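Putative short-chain dehydrogenase/reductase (Burkholderia xenovorans, PDB 5IZ4) probably acts as a nucleotide-dependent oxidoreductase of the short-chain dehydrogenase/reductase family, possibly a 3-oxoacyl-[acyl-carrier-protein] reductase, and holds ADP in its Rossmann-type fold. Local coordinates at residues L69-D74 against R82-M87; V41-F46 against T56-C61; H194-A199 against A250-I255. All coordinates share one frame; numbering follows the deposited sequence.

Contact 1. Residues L69-D74 against R82-M87. With ADP (adenosine-5'-diphosphate), chain B.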
# COMPACT_ATOMS: atom_id res chain seq x y z
N LEU A 69 -14.01 27.07 -24.33
CA LEU A 69 -13.02 28.12 -24.51
C LEU A 69 -11.66 27.45 -24.50
O LEU A 69 -11.49 26.41 -23.86
CB LEU A 69 -13.12 29.22 -23.43
CG LEU A 69 -12.68 29.04 -21.97
CD1 LEU A 69 -11.16 29.08 -21.80
CD2 LEU A 69 -13.32 30.15 -21.15
N ILE A 70 -10.70 28.02 -25.21
CA ILE A 70 -9.33 27.52 -25.20
C ILE A 70 -8.48 28.53 -24.46
O ILE A 70 -8.56 29.74 -24.74
CB ILE A 70 -8.79 27.30 -26.62
CG1 ILE A 70 -9.62 26.26 -27.38
CG2 ILE A 70 -7.33 26.86 -26.56
CD1 ILE A 70 -9.09 25.98 -28.78
N PHE A 71 -7.65 28.05 -23.54
CA PHE A 71 -6.65 28.91 -22.93
C PHE A 71 -5.26 28.34 -23.15
O PHE A 71 -5.08 27.12 -23.20
CB PHE A 71 -6.93 29.12 -21.42
CG PHE A 71 -6.83 27.87 -20.58
CD1 PHE A 71 -5.62 27.48 -20.04
CD2 PHE A 71 -7.96 27.11 -20.31
CE1 PHE A 71 -5.52 26.34 -19.24
CE2 PHE A 71 -7.88 25.97 -19.52
CZ PHE A 71 -6.66 25.59 -18.98
N ASP A 72 -4.28 29.23 -23.31
CA ASP A 72 -2.89 28.83 -23.29
C ASP A 72 -2.37 28.92 -21.86
O ASP A 72 -2.69 29.87 -21.14
CB ASP A 72 -2.03 29.72 -24.19
CG ASP A 72 -2.31 29.53 -25.67
OD1 ASP A 72 -3.14 28.69 -26.04
OD2 ASP A 72 -1.68 30.26 -26.46
N ALA A 73 -1.56 27.93 -21.46
CA ALA A 73 -0.86 28.03 -20.19
C ALA A 73 0.29 27.04 -20.15
O ALA A 73 0.12 25.86 -20.46
CB ALA A 73 -1.80 27.76 -19.00
N ASP A 74 1.46 27.53 -19.78
CA ASP A 74 2.58 26.69 -19.37
C ASP A 74 2.40 26.55 -17.87
O ASP A 74 2.63 27.50 -17.12
CB ASP A 74 3.90 27.36 -19.75
CG ASP A 74 5.13 26.58 -19.30
OD1 ASP A 74 5.02 25.71 -18.42
OD2 ASP A 74 6.24 26.87 -19.81
N ARG A 82 -2.70 31.33 -13.05
CA ARG A 82 -3.63 32.35 -12.57
C ARG A 82 -4.40 32.99 -13.71
O ARG A 82 -5.61 33.22 -13.60
CB ARG A 82 -2.88 33.42 -11.78
CG ARG A 82 -2.03 32.90 -10.64
CD ARG A 82 -2.87 32.46 -9.46
NE ARG A 82 -2.05 32.25 -8.28
CZ ARG A 82 -2.52 31.92 -7.08
NH1 ARG A 82 -3.82 31.75 -6.90
NH2 ARG A 82 -1.69 31.76 -6.06
N HIS A 83 -3.70 33.35 -14.80
CA HIS A 83 -4.38 33.94 -15.95
C HIS A 83 -5.42 33.00 -16.52
O HIS A 83 -6.52 33.43 -16.91
CB HIS A 83 -3.36 34.32 -17.02
CG HIS A 83 -3.96 35.03 -18.19
ND1 HIS A 83 -4.53 34.36 -19.25
CD2 HIS A 83 -4.08 36.35 -18.47
CE1 HIS A 83 -4.98 35.24 -20.14
NE2 HIS A 83 -4.71 36.45 -19.69
N ALA A 84 -5.10 31.70 -16.59
CA ALA A 84 -6.04 30.72 -17.13
C ALA A 84 -7.32 30.68 -16.31
O ALA A 84 -8.43 30.70 -16.85
CB ALA A 84 -5.38 29.35 -17.20
N VAL A 85 -7.18 30.64 -14.98
CA VAL A 85 -8.35 30.62 -14.12
C VAL A 85 -9.12 31.93 -14.24
O VAL A 85 -10.36 31.94 -14.22
CB VAL A 85 -7.95 30.30 -12.67
CG1 VAL A 85 -9.09 30.59 -11.72
CG2 VAL A 85 -7.51 28.85 -12.57
N ASP A 86 -8.41 33.06 -14.39
CA ASP A 86 -9.09 34.33 -14.60
C ASP A 86 -9.94 34.30 -15.87
O ASP A 86 -11.04 34.85 -15.89
CB ASP A 86 -8.08 35.47 -14.69
CG ASP A 86 -7.53 35.87 -13.34
OD1 ASP A 86 -8.11 35.45 -12.31
OD2 ASP A 86 -6.54 36.63 -13.30
N MET A 87 -9.42 33.68 -16.94
CA MET A 87 -10.18 33.61 -18.18
C MET A 87 -11.45 32.78 -17.99
O MET A 87 -12.52 33.16 -18.48
CB MET A 87 -9.31 33.03 -19.30
CG MET A 87 -10.00 32.94 -20.66
SD MET A 87 -8.97 32.17 -21.95
CE MET A 87 -7.47 33.13 -21.78
PB ADP B . -1.01 11.53 -22.13
O1B ADP B . -0.68 12.51 -20.94
O2B ADP B . -2.38 11.75 -22.84
O3B ADP B . -0.59 10.04 -21.95
PA ADP B . 0.26 13.66 -23.89
O1A ADP B . 1.83 14.10 -24.00
O2A ADP B . -0.49 13.88 -25.25
O3A ADP B . 0.25 12.22 -23.25
O5' ADP B . -0.22 14.81 -22.80
C5' ADP B . 0.70 15.78 -22.25
C4' ADP B . 0.07 17.14 -22.58
O4' ADP B . 0.61 18.18 -21.67
C3' ADP B . 0.36 17.64 -24.01
O3' ADP B . -0.71 18.36 -24.54
C2' ADP B . 1.55 18.60 -23.73
O2' ADP B . 1.59 19.52 -24.82
C1' ADP B . 1.08 19.26 -22.45
N9 ADP B . 2.19 19.94 -21.76
C8 ADP B . 3.55 19.60 -21.70
N7 ADP B . 4.22 20.48 -20.99
C5 ADP B . 3.30 21.41 -20.57
C6 ADP B . 3.42 22.56 -19.80
N6 ADP B . 4.62 22.93 -19.31
N1 ADP B . 2.32 23.29 -19.55
C2 ADP B . 1.15 22.90 -20.07
N3 ADP B . 0.95 21.83 -20.81
C4 ADP B . 2.04 21.09 -21.05

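Contact 2. Residues V41-F46 against T56-C61. With ADP (adenosine-5'-diphosphate), chain B.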
# COMPACT_ATOMS: atom_id res chain seq x y z
N VAL A 41 -16.45 23.21 -21.15
CA VAL A 41 -15.07 22.75 -20.99
C VAL A 41 -14.12 23.89 -21.31
O VAL A 41 -14.28 24.58 -22.33
CB VAL A 41 -14.78 21.50 -21.85
CG1 VAL A 41 -15.59 20.32 -21.32
CG2 VAL A 41 -15.11 21.75 -23.32
N ALA A 42 -13.17 24.12 -20.40
CA ALA A 42 -12.06 25.04 -20.63
C ALA A 42 -10.87 24.19 -21.08
O ALA A 42 -10.32 23.41 -20.29
CB ALA A 42 -11.74 25.84 -19.38
N ILE A 43 -10.50 24.32 -22.35
CA ILE A 43 -9.54 23.44 -23.00
C ILE A 43 -8.16 24.05 -22.85
O ILE A 43 -7.85 25.09 -23.45
CB ILE A 43 -9.92 23.23 -24.47
CG1 ILE A 43 -11.17 22.34 -24.55
CG2 ILE A 43 -8.79 22.59 -25.26
CD1 ILE A 43 -11.90 22.48 -25.86
N GLY A 44 -7.32 23.42 -22.03
CA GLY A 44 -6.00 23.95 -21.79
C GLY A 44 -4.99 23.54 -22.83
O GLY A 44 -4.60 22.37 -22.91
N ASN A 45 -4.58 24.50 -23.66
CA ASN A 45 -3.57 24.30 -24.67
C ASN A 45 -2.21 24.70 -24.11
O ASN A 45 -2.10 25.63 -23.31
CB ASN A 45 -3.88 25.14 -25.92
CG ASN A 45 -2.84 24.98 -27.00
OD1 ASN A 45 -2.64 23.90 -27.52
ND2 ASN A 45 -2.17 26.08 -27.34
N PHE A 46 -1.16 24.00 -24.56
CA PHE A 46 0.20 24.32 -24.12
C PHE A 46 0.73 25.58 -24.81
O PHE A 46 0.83 26.65 -24.20
CB PHE A 46 1.13 23.12 -24.34
CG PHE A 46 2.55 23.32 -23.85
CD1 PHE A 46 2.85 24.30 -22.91
CD2 PHE A 46 3.58 22.54 -24.35
CE1 PHE A 46 4.17 24.49 -22.48
CE2 PHE A 46 4.89 22.72 -23.92
CZ PHE A 46 5.18 23.70 -22.98
N THR A 56 -8.83 21.27 -32.84
CA THR A 56 -9.60 20.09 -33.23
C THR A 56 -10.37 19.54 -32.04
O THR A 56 -11.55 19.17 -32.17
CB THR A 56 -8.68 19.03 -33.82
OG1 THR A 56 -8.01 19.58 -34.97
CG2 THR A 56 -9.47 17.80 -34.24
N VAL A 57 -9.72 19.46 -30.87
CA VAL A 57 -10.41 19.04 -29.65
C VAL A 57 -11.61 19.94 -29.39
O VAL A 57 -12.71 19.47 -29.08
CB VAL A 57 -9.44 19.01 -28.45
CG1 VAL A 57 -10.21 18.74 -27.14
CG2 VAL A 57 -8.36 17.97 -28.67
N GLU A 58 -11.43 21.26 -29.53
CA GLU A 58 -12.54 22.18 -29.30
C GLU A 58 -13.67 21.92 -30.28
O GLU A 58 -14.85 21.92 -29.89
CB GLU A 58 -12.08 23.64 -29.40
CG GLU A 58 -13.26 24.60 -29.28
CD GLU A 58 -12.88 26.08 -29.33
OE1 GLU A 58 -13.38 26.84 -28.47
OE2 GLU A 58 -12.10 26.48 -30.23
N ALA A 59 -13.34 21.71 -31.56
CA ALA A 59 -14.38 21.45 -32.55
C ALA A 59 -15.18 20.21 -32.20
O ALA A 59 -16.41 20.18 -32.35
CB ALA A 59 -13.76 21.32 -33.94
N LEU A 60 -14.50 19.17 -31.72
CA LEU A 60 -15.20 17.95 -31.35
C LEU A 60 -16.08 18.15 -30.12
O LEU A 60 -17.18 17.59 -30.03
CB LEU A 60 -14.19 16.83 -31.11
CG LEU A 60 -13.43 16.35 -32.34
CD1 LEU A 60 -12.36 15.36 -31.92
CD2 LEU A 60 -14.39 15.74 -33.35
N CYS A 61 -15.60 18.94 -29.15
CA CYS A 61 -16.40 19.21 -27.95
C CYS A 61 -17.64 20.03 -28.29
O CYS A 61 -18.71 19.82 -27.70
CB CYS A 61 -15.55 19.93 -26.90
SG CYS A 61 -14.29 18.92 -26.14
PB ADP B . -1.01 11.53 -22.13
O1B ADP B . -0.68 12.51 -20.94
O2B ADP B . -2.38 11.75 -22.84
O3B ADP B . -0.59 10.04 -21.95
PA ADP B . 0.26 13.66 -23.89
O1A ADP B . 1.83 14.10 -24.00
O2A ADP B . -0.49 13.88 -25.25
O3A ADP B . 0.25 12.22 -23.25
O5' ADP B . -0.22 14.81 -22.80
C5' ADP B . 0.70 15.78 -22.25
C4' ADP B . 0.07 17.14 -22.58
O4' ADP B . 0.61 18.18 -21.67
C3' ADP B . 0.36 17.64 -24.01
O3' ADP B . -0.71 18.36 -24.54
C2' ADP B . 1.55 18.60 -23.73
O2' ADP B . 1.59 19.52 -24.82
C1' ADP B . 1.08 19.26 -22.45
N9 ADP B . 2.19 19.94 -21.76
C8 ADP B . 3.55 19.60 -21.70
N7 ADP B . 4.22 20.48 -20.99
C5 ADP B . 3.30 21.41 -20.57
C6 ADP B . 3.42 22.56 -19.80
N6 ADP B . 4.62 22.93 -19.31
N1 ADP B . 2.32 23.29 -19.55
C2 ADP B . 1.15 22.90 -20.07
N3 ADP B . 0.95 21.83 -20.81
C4 ADP B . 2.04 21.09 -21.05

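Contact 3. Residues H194-A199 against A250-I255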
# COMPACT_ATOMS: atom_id res chain seq x y z
N HIS A 194 -15.04 20.40 0.93
CA HIS A 194 -15.67 21.03 -0.22
C HIS A 194 -15.12 20.52 -1.55
O HIS A 194 -15.83 20.56 -2.55
CB HIS A 194 -15.50 22.54 -0.14
CG HIS A 194 -15.97 23.12 1.15
ND1 HIS A 194 -15.10 23.51 2.15
CD2 HIS A 194 -17.22 23.33 1.63
CE1 HIS A 194 -15.79 23.97 3.18
NE2 HIS A 194 -17.08 23.87 2.89
N ILE A 195 -13.88 20.05 -1.57
CA ILE A 195 -13.22 19.60 -2.80
C ILE A 195 -12.63 18.22 -2.54
O ILE A 195 -11.95 18.02 -1.53
CB ILE A 195 -12.11 20.57 -3.25
CG1 ILE A 195 -12.65 22.00 -3.37
CG2 ILE A 195 -11.52 20.10 -4.58
CD1 ILE A 195 -11.52 23.08 -3.46
N ARG A 196 -12.90 17.28 -3.44
CA ARG A 196 -12.27 15.97 -3.43
C ARG A 196 -11.09 15.97 -4.39
O ARG A 196 -11.15 16.60 -5.44
CB ARG A 196 -13.27 14.88 -3.82
CG ARG A 196 -14.43 14.75 -2.83
CD ARG A 196 -15.45 13.72 -3.31
NE ARG A 196 -16.15 14.19 -4.50
CZ ARG A 196 -15.93 13.73 -5.73
NH1 ARG A 196 -15.00 12.81 -5.94
NH2 ARG A 196 -16.62 14.23 -6.74
N VAL A 197 -10.02 15.28 -4.01
CA VAL A 197 -8.80 15.25 -4.82
C VAL A 197 -8.37 13.80 -4.96
O VAL A 197 -8.15 13.11 -3.95
CB VAL A 197 -7.67 16.09 -4.23
CG1 VAL A 197 -6.49 16.19 -5.23
CG2 VAL A 197 -8.16 17.49 -3.84
N ASN A 198 -8.23 13.33 -6.20
CA ASN A 198 -7.85 11.95 -6.48
C ASN A 198 -6.83 11.94 -7.61
O ASN A 198 -6.70 12.91 -8.36
CB ASN A 198 -9.06 11.09 -6.84
CG ASN A 198 -10.03 10.93 -5.69
OD1 ASN A 198 -9.74 10.24 -4.70
ND2 ASN A 198 -11.20 11.57 -5.80
N ALA A 199 -6.10 10.84 -7.72
CA ALA A 199 -5.15 10.66 -8.80
C ALA A 199 -5.50 9.41 -9.58
O ALA A 199 -6.12 8.48 -9.05
CB ALA A 199 -3.69 10.57 -8.30
N ALA A 250 -18.33 12.85 -11.15
CA ALA A 250 -19.78 12.97 -11.16
C ALA A 250 -20.48 11.98 -10.23
O ALA A 250 -21.62 12.24 -9.83
CB ALA A 250 -20.30 12.78 -12.58
N HIS A 251 -19.83 10.87 -9.88
CA HIS A 251 -20.56 9.76 -9.27
C HIS A 251 -19.85 9.17 -8.06
O HIS A 251 -20.19 8.06 -7.64
CB HIS A 251 -20.82 8.66 -10.29
CG HIS A 251 -21.69 9.09 -11.43
ND1 HIS A 251 -22.95 9.61 -11.25
CD2 HIS A 251 -21.48 9.08 -12.77
CE1 HIS A 251 -23.48 9.91 -12.42
NE2 HIS A 251 -22.60 9.59 -13.36
N ALA A 252 -18.90 9.89 -7.47
CA ALA A 252 -18.07 9.35 -6.39
C ALA A 252 -17.94 10.33 -5.22
O ALA A 252 -16.84 10.71 -4.84
CB ALA A 252 -16.68 8.99 -6.93
N PRO A 253 -19.06 10.71 -4.59
CA PRO A 253 -18.97 11.71 -3.51
C PRO A 253 -18.22 11.23 -2.28
O PRO A 253 -17.89 12.07 -1.43
CB PRO A 253 -20.44 11.99 -3.18
CG PRO A 253 -21.16 10.73 -3.58
CD PRO A 253 -20.44 10.25 -4.81
N ALA A 254 -17.94 9.94 -2.14
CA ALA A 254 -17.19 9.46 -0.98
C ALA A 254 -15.72 9.25 -1.26
O ALA A 254 -14.98 8.90 -0.34
CB ALA A 254 -17.79 8.14 -0.47
N ILE A 255 -15.25 9.45 -2.50
CA ILE A 255 -13.90 9.05 -2.87
C ILE A 255 -13.01 10.29 -2.88
O ILE A 255 -13.24 11.24 -3.64
CB ILE A 255 -13.88 8.34 -4.23
CG1 ILE A 255 -14.69 7.04 -4.15
CG2 ILE A 255 -12.45 8.01 -4.64
CD1 ILE A 255 -14.58 6.18 -5.40

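Contact 1. Residues L69-D74 against R82-M87
Within the Rossmann-type fold, strand 68-72 packs on the helix that follows it, with Leu69 and Phe71 set against Ala84 and Met87, and the chain beyond the strand enters the adenine pocket. The axes of strand 69-72 and helix 82-87 run almost antiparallel, at 163°, with a closest approach of 8.5 Å. The tightest apolar meeting is Phe71 CD1 with Ala84 CB at 3.4 Å, and CE1 of the same ring is nearly as close to that methyl, which approaches the ring obliquely. A chi1 of 65° puts Phe71 CG between the backbone N and the carbonyl carbon, the rotation in which CD1 meets Ala84 CB; Ala73 CB lies in the ring plane at its edge. Met87, modelled in two conformers, adds a thioether in the one described: SD lies 3.7 Å from Phe71 CB and 3.8 Å from Leu69 CD1. In this conformer the Leu69 and Met87 side chains slide past each other in opposite directions. Past the strand, ADP N6 donates to Asp74 OD1 over 2.9 Å with an N-H...O angle of 156°. That oxygen also accepts from Gly76 N, so two N-H groups grip it and fix the carboxylate beside the exocyclic amine. Ala73 O approaches ADP C2 to 3.2 Å, bringing the backbone to the adenine rim as well. On the sheet side, backbone hydrogen bonds join Leu69, Phe71 and Ala73 to strand 40-45, while Val85, pointing away from strand 68-72, packs on helix 118-146.

Contact 2. Residues V41-F46 against T56-C61
The first half of a beta-alpha-beta unit is closed where Val41 and Ile43 of strand 40-45 meet Val57, Glu58 and Cys61 of helix 51-63; the strand's end then delivers Phe46 to the ADP pocket. The axes of strand 41-45 and helix 56-61 are inclined at 167°, close to antiparallel, and approach to 9.7 Å. Ile43 carries most of the contact through a single methyl: CD1 reaches Glu58 CA at 3.5 Å and Glu58 CB at 3.7 Å, the two side chains crossing at about a right angle. The same CD1 lies 4.3 Å from Val57 CG1. Its reach follows from the extended second torsion (chi2 159°), which places CD1 anti to CA. One helical turn on, Val41 CG2 faces Cys61 CB at 4.0 Å. CB of Val41 and CB of Ile43 both point toward the helix. Glu58 meets Ile43 mainly through CA and CB; its OE1 is hydrogen-bonded to Thr68 OG1, at the start of the next strand. Beyond the packing, Phe46 offers one ring face to adenine: ADP C5 lies 3.6 Å above the ring plane, over its centre, and Phe46 CE1 comes to 3.4 Å from ADP C6. The chemistry is therefore divided. Between strand and helix the contact is apolar, a methyl set against the helix backbone at Glu58 CA and the side-chain atoms around it, with OE1 of Glu58 bonded away from Ile43, whereas at the strand's end flat aromatic surface meets the nucleobase, consistent with van der Waals stacking of this face on adenine.

Contact 3. Residues H194-A199 against A250-I255
Two side-chain hydrogen bonds from strand 195-202, given by Arg196 and Asn198, converge on one carbonyl, Ile255 O. Arg196 NH1 donates over 3.3 Å, nearly straight at 169°; Ile255 O lies in the guanidinium plane, and NH1 in turn lies in the plane of that carbonyl. Asn198 ND2 donates over 3.0 Å at 177°; the oxygen lies in its amide plane, but the nitrogen stands well above the carbonyl plane. A polar contact of another kind involves Ala252 O, which sits 2.9 Å above the guanidinium plane of Arg196, toward the rim, where the angle is too poor for a hydrogen bond. That carbonyl instead accepts from Ile255 N within a type I turn, Ala252 to Ile255. Van der Waals contacts complete the fit: Arg196 CD lies 3.5 Å from Pro253 O, and Ile255 CG2 lies 3.5 Å from Asn198 OD1. Outside, Arg196 NH1 also bonds to Leu248 O and NE to Ser152 OG, while Ile255 packs on Ala262 of the second subunit. Gathering a buried arginine among carbonyl oxygens would partly offset its positive charge, and the paired donors on Ile255 O fix the turn against the strand.

In the fold
Followed from the N terminus, the three contacts come in series, none enclosing or crossing another. Contact 2 closes first, folding 56-61 back on 41-46; contact 1 follows, returning 82-87 to 69-74. Their centres are about 12 Å apart. They touch directly through neighbouring strands, as in Phe71 O to Asn45 N at 2.7 Å, a probable hydrogen bond, and both reach ADP. Contact 3 closes last, across a much longer loop: 50 residues separate 194-199 from the segment 250-255. Its centre lies about 24 Å from each of the others. In one parallel sheet, contacts 1 and 2 bind strands 68-72 and 40-45 to their following helices, and contact 3 binds strand 195-202 to the loop before strand 259-262.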